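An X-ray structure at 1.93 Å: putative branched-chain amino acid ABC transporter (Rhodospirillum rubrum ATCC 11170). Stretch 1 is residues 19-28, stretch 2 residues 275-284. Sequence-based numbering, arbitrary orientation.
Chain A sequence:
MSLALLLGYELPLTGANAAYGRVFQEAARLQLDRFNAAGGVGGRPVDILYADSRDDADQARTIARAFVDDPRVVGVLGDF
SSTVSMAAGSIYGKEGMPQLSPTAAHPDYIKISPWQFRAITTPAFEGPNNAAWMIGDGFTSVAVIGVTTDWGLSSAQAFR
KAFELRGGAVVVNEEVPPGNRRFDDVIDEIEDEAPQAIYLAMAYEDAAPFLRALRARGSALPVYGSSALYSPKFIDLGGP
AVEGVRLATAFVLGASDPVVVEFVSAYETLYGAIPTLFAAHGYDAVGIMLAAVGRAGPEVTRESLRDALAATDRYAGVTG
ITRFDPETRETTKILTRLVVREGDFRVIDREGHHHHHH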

# COMPACT_ATOMS: atom_id res chain seq x y z
N ALA A 19 12.27 11.24 5.67
CA ALA A 19 11.58 11.64 4.44
C ALA A 19 10.14 11.14 4.39
O ALA A 19 9.26 11.78 3.83
CB ALA A 19 12.36 11.16 3.22
N TYR A 20 9.91 9.97 4.98
CA TYR A 20 8.58 9.40 4.99
C TYR A 20 7.68 10.17 5.95
O TYR A 20 6.49 10.36 5.68
CB TYR A 20 8.67 7.93 5.38
CG TYR A 20 9.49 7.14 4.39
CD1 TYR A 20 9.05 6.98 3.08
CD2 TYR A 20 10.70 6.57 4.76
CE1 TYR A 20 9.81 6.28 2.15
CE2 TYR A 20 11.47 5.86 3.84
CZ TYR A 20 11.02 5.72 2.53
OH TYR A 20 11.76 5.01 1.61
N GLY A 21 8.24 10.62 7.07
CA GLY A 21 7.47 11.37 8.03
C GLY A 21 7.09 12.71 7.42
O GLY A 21 6.00 13.23 7.66
N ARG A 22 7.99 13.26 6.62
CA ARG A 22 7.73 14.53 5.98
C ARG A 22 6.57 14.47 4.99
O ARG A 22 5.71 15.36 5.00
CB ARG A 22 9.00 15.06 5.30
CG ARG A 22 10.02 15.62 6.31
CD ARG A 22 11.13 16.42 5.63
NE ARG A 22 12.03 15.59 4.83
CZ ARG A 22 13.08 14.93 5.31
NH1 ARG A 22 13.37 14.99 6.60
NH2 ARG A 22 13.85 14.22 4.49
N VAL A 23 6.51 13.44 4.16
CA VAL A 23 5.42 13.35 3.20
C VAL A 23 4.11 13.00 3.90
O VAL A 23 3.03 13.30 3.40
CB VAL A 23 5.72 12.34 2.05
CG1 VAL A 23 7.01 12.74 1.34
CG2 VAL A 23 5.83 10.92 2.59
N PHE A 24 4.21 12.36 5.06
CA PHE A 24 3.03 12.02 5.85
C PHE A 24 2.40 13.32 6.33
O PHE A 24 1.18 13.51 6.28
CB PHE A 24 3.41 11.19 7.08
CG PHE A 24 3.50 9.70 6.83
CD1 PHE A 24 3.37 9.17 5.54
CD2 PHE A 24 3.73 8.83 7.89
CE1 PHE A 24 3.46 7.79 5.32
CE2 PHE A 24 3.82 7.46 7.68
CZ PHE A 24 3.69 6.94 6.40
N GLN A 25 3.25 14.23 6.80
CA GLN A 25 2.80 15.51 7.30
C GLN A 25 2.27 16.40 6.18
O GLN A 25 1.31 17.14 6.38
CB GLN A 25 3.94 16.20 8.06
CG GLN A 25 3.53 17.45 8.81
CD GLN A 25 4.48 17.78 9.94
OE1 GLN A 25 5.70 17.81 9.76
NE2 GLN A 25 3.93 18.04 11.13
N GLU A 26 2.88 16.32 5.00
CA GLU A 26 2.42 17.12 3.87
C GLU A 26 1.02 16.67 3.48
O GLU A 26 0.12 17.48 3.27
CB GLU A 26 3.37 16.97 2.68
CG GLU A 26 4.77 17.52 2.92
CD GLU A 26 5.63 17.48 1.67
OE1 GLU A 26 5.61 16.45 0.96
OE2 GLU A 26 6.34 18.48 1.40
N ALA A 27 0.83 15.35 3.40
CA ALA A 27 -0.46 14.78 3.04
C ALA A 27 -1.49 15.03 4.14
O ALA A 27 -2.64 15.38 3.85
CB ALA A 27 -0.31 13.28 2.80
N ALA A 28 -1.08 14.86 5.39
CA ALA A 28 -1.97 15.07 6.53
C ALA A 28 -2.56 16.47 6.52
O ALA A 28 -3.77 16.66 6.69
CB ALA A 28 -1.23 14.83 7.83
N PRO A 275 3.44 13.42 -5.57
CA PRO A 275 3.21 12.64 -4.35
C PRO A 275 3.64 11.20 -4.58
O PRO A 275 3.47 10.66 -5.67
CB PRO A 275 1.70 12.76 -4.14
CG PRO A 275 1.17 12.84 -5.54
CD PRO A 275 2.16 13.79 -6.21
N THR A 276 4.19 10.58 -3.54
CA THR A 276 4.63 9.20 -3.63
C THR A 276 3.50 8.31 -3.11
O THR A 276 2.48 8.81 -2.63
CB THR A 276 5.86 8.94 -2.75
OG1 THR A 276 5.52 9.19 -1.38
CG2 THR A 276 7.01 9.87 -3.15
N LEU A 277 3.69 7.00 -3.19
CA LEU A 277 2.67 6.07 -2.71
C LEU A 277 2.52 6.21 -1.20
O LEU A 277 1.44 6.03 -0.66
CB LEU A 277 3.05 4.63 -3.09
CG LEU A 277 4.14 3.88 -2.32
CD1 LEU A 277 3.54 3.21 -1.08
CD2 LEU A 277 4.74 2.81 -3.23
N PHE A 278 3.61 6.55 -0.52
CA PHE A 278 3.56 6.73 0.93
C PHE A 278 2.75 7.97 1.26
O PHE A 278 1.94 7.98 2.20
CB PHE A 278 4.99 6.83 1.48
CG PHE A 278 5.80 5.59 1.24
CD1 PHE A 278 5.62 4.46 2.04
CD2 PHE A 278 6.68 5.51 0.17
CE1 PHE A 278 6.30 3.28 1.77
CE2 PHE A 278 7.38 4.33 -0.10
CZ PHE A 278 7.18 3.21 0.70
N ALA A 279 2.94 9.03 0.48
CA ALA A 279 2.19 10.26 0.69
C ALA A 279 0.70 9.98 0.47
O ALA A 279 -0.16 10.47 1.20
CB ALA A 279 2.67 11.33 -0.27
N ALA A 280 0.41 9.17 -0.55
CA ALA A 280 -0.97 8.83 -0.88
C ALA A 280 -1.64 8.02 0.24
O ALA A 280 -2.79 8.27 0.60
CB ALA A 280 -1.01 8.06 -2.19
N HIS A 281 -0.93 7.04 0.78
CA HIS A 281 -1.49 6.23 1.85
C HIS A 281 -1.62 7.08 3.12
O HIS A 281 -2.53 6.87 3.92
CB HIS A 281 -0.60 5.01 2.10
CG HIS A 281 -0.72 3.96 1.04
ND1 HIS A 281 -1.76 3.05 1.01
CD2 HIS A 281 0.02 3.72 -0.06
CE1 HIS A 281 -1.65 2.30 -0.07
NE2 HIS A 281 -0.57 2.68 -0.74
N GLY A 282 -0.73 8.05 3.28
CA GLY A 282 -0.80 8.92 4.44
C GLY A 282 -2.02 9.81 4.29
O GLY A 282 -2.71 10.13 5.26
N TYR A 283 -2.30 10.20 3.04
CA TYR A 283 -3.45 11.04 2.75
C TYR A 283 -4.73 10.27 3.09
O TYR A 283 -5.60 10.78 3.79
CB TYR A 283 -3.47 11.41 1.26
CG TYR A 283 -4.54 12.41 0.87
CD1 TYR A 283 -4.53 13.71 1.37
CD2 TYR A 283 -5.56 12.05 -0.01
CE1 TYR A 283 -5.50 14.64 0.99
CE2 TYR A 283 -6.53 12.98 -0.40
CZ TYR A 283 -6.49 14.27 0.10
OH TYR A 283 -7.45 15.19 -0.29
N ASP A 284 -4.83 9.04 2.60
CA ASP A 284 -6.01 8.22 2.86
C ASP A 284 -6.15 7.84 4.33
O ASP A 284 -7.26 7.76 4.85
CB ASP A 284 -5.98 6.93 2.02
CG ASP A 284 -6.45 7.16 0.59
OD1 ASP A 284 -6.83 8.30 0.26
OD2 ASP A 284 -6.44 6.19 -0.20
O HOH W 1 -0.48 11.47 6.56

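This is an apolar helix-helix contact, close at Ala 27 and Gly 282 and wider at the Tyr 20 and Phe 278 ring pair, with no direct hydrogen bond across it. The axes of helix 19-28 and helix 277-284 cross at -45° and approach to 7.9 Å, and together the stretches bury 389 Å². Ala 27, Gly 282, Phe 24, Ala 279 and Tyr 283 are buried, while Tyr 20, Val 23 and Phe 278 remain partly exposed.

The helices come close where Ala 27 and Gly 282 keep the interface thin. At the tight end Ala 27 CA lies 4.8 Å from Tyr 283 CA; at the wide end Tyr 20 CA is 7.0 Å from Phe 278 CA. Tyr 283 points its CB sideways, and Ala 27 O lies at its ring edge, 3.5 Å from Tyr 283 CD1. Ala 27 points toward the partner helix, and its small CB rests 3.2 Å from Ala 279 O and 4.0 Å from Tyr 283 CB. At Gly 282 a CB would point toward stretch 1 and come within 3.1 Å of Phe 24 CD1, so its bare CA leaves that ring room, at 4.3 Å from CD1. The Phe 24 ring then reaches Phe 278, with CE1 3.5 Å from Phe 278 O, which lies at the ring edge.

Val 23 fills the middle, its CB 4.0 Å from Ala 279 CB and its CG2 4.3 Å from Phe 278 CB. Where the helices diverge, Phe 278, chi1 m, points toward stretch 1 and offers a ring face to the edge of Tyr 20; the centroids are 5.0 Å apart and the planes meet at 63°.

Polar groups add to the apolar packing. Thr 276 caps its helix, OG1 accepting from Ala 279 N at 3.2 Å. Water 1 bridges the backbones, donating to Phe 24 O at 2.6 Å and, weakly, to Gly 282 O at 2.9 Å. Ala and Gly permit the close approach, and rings lie beside it as well as across the wider end.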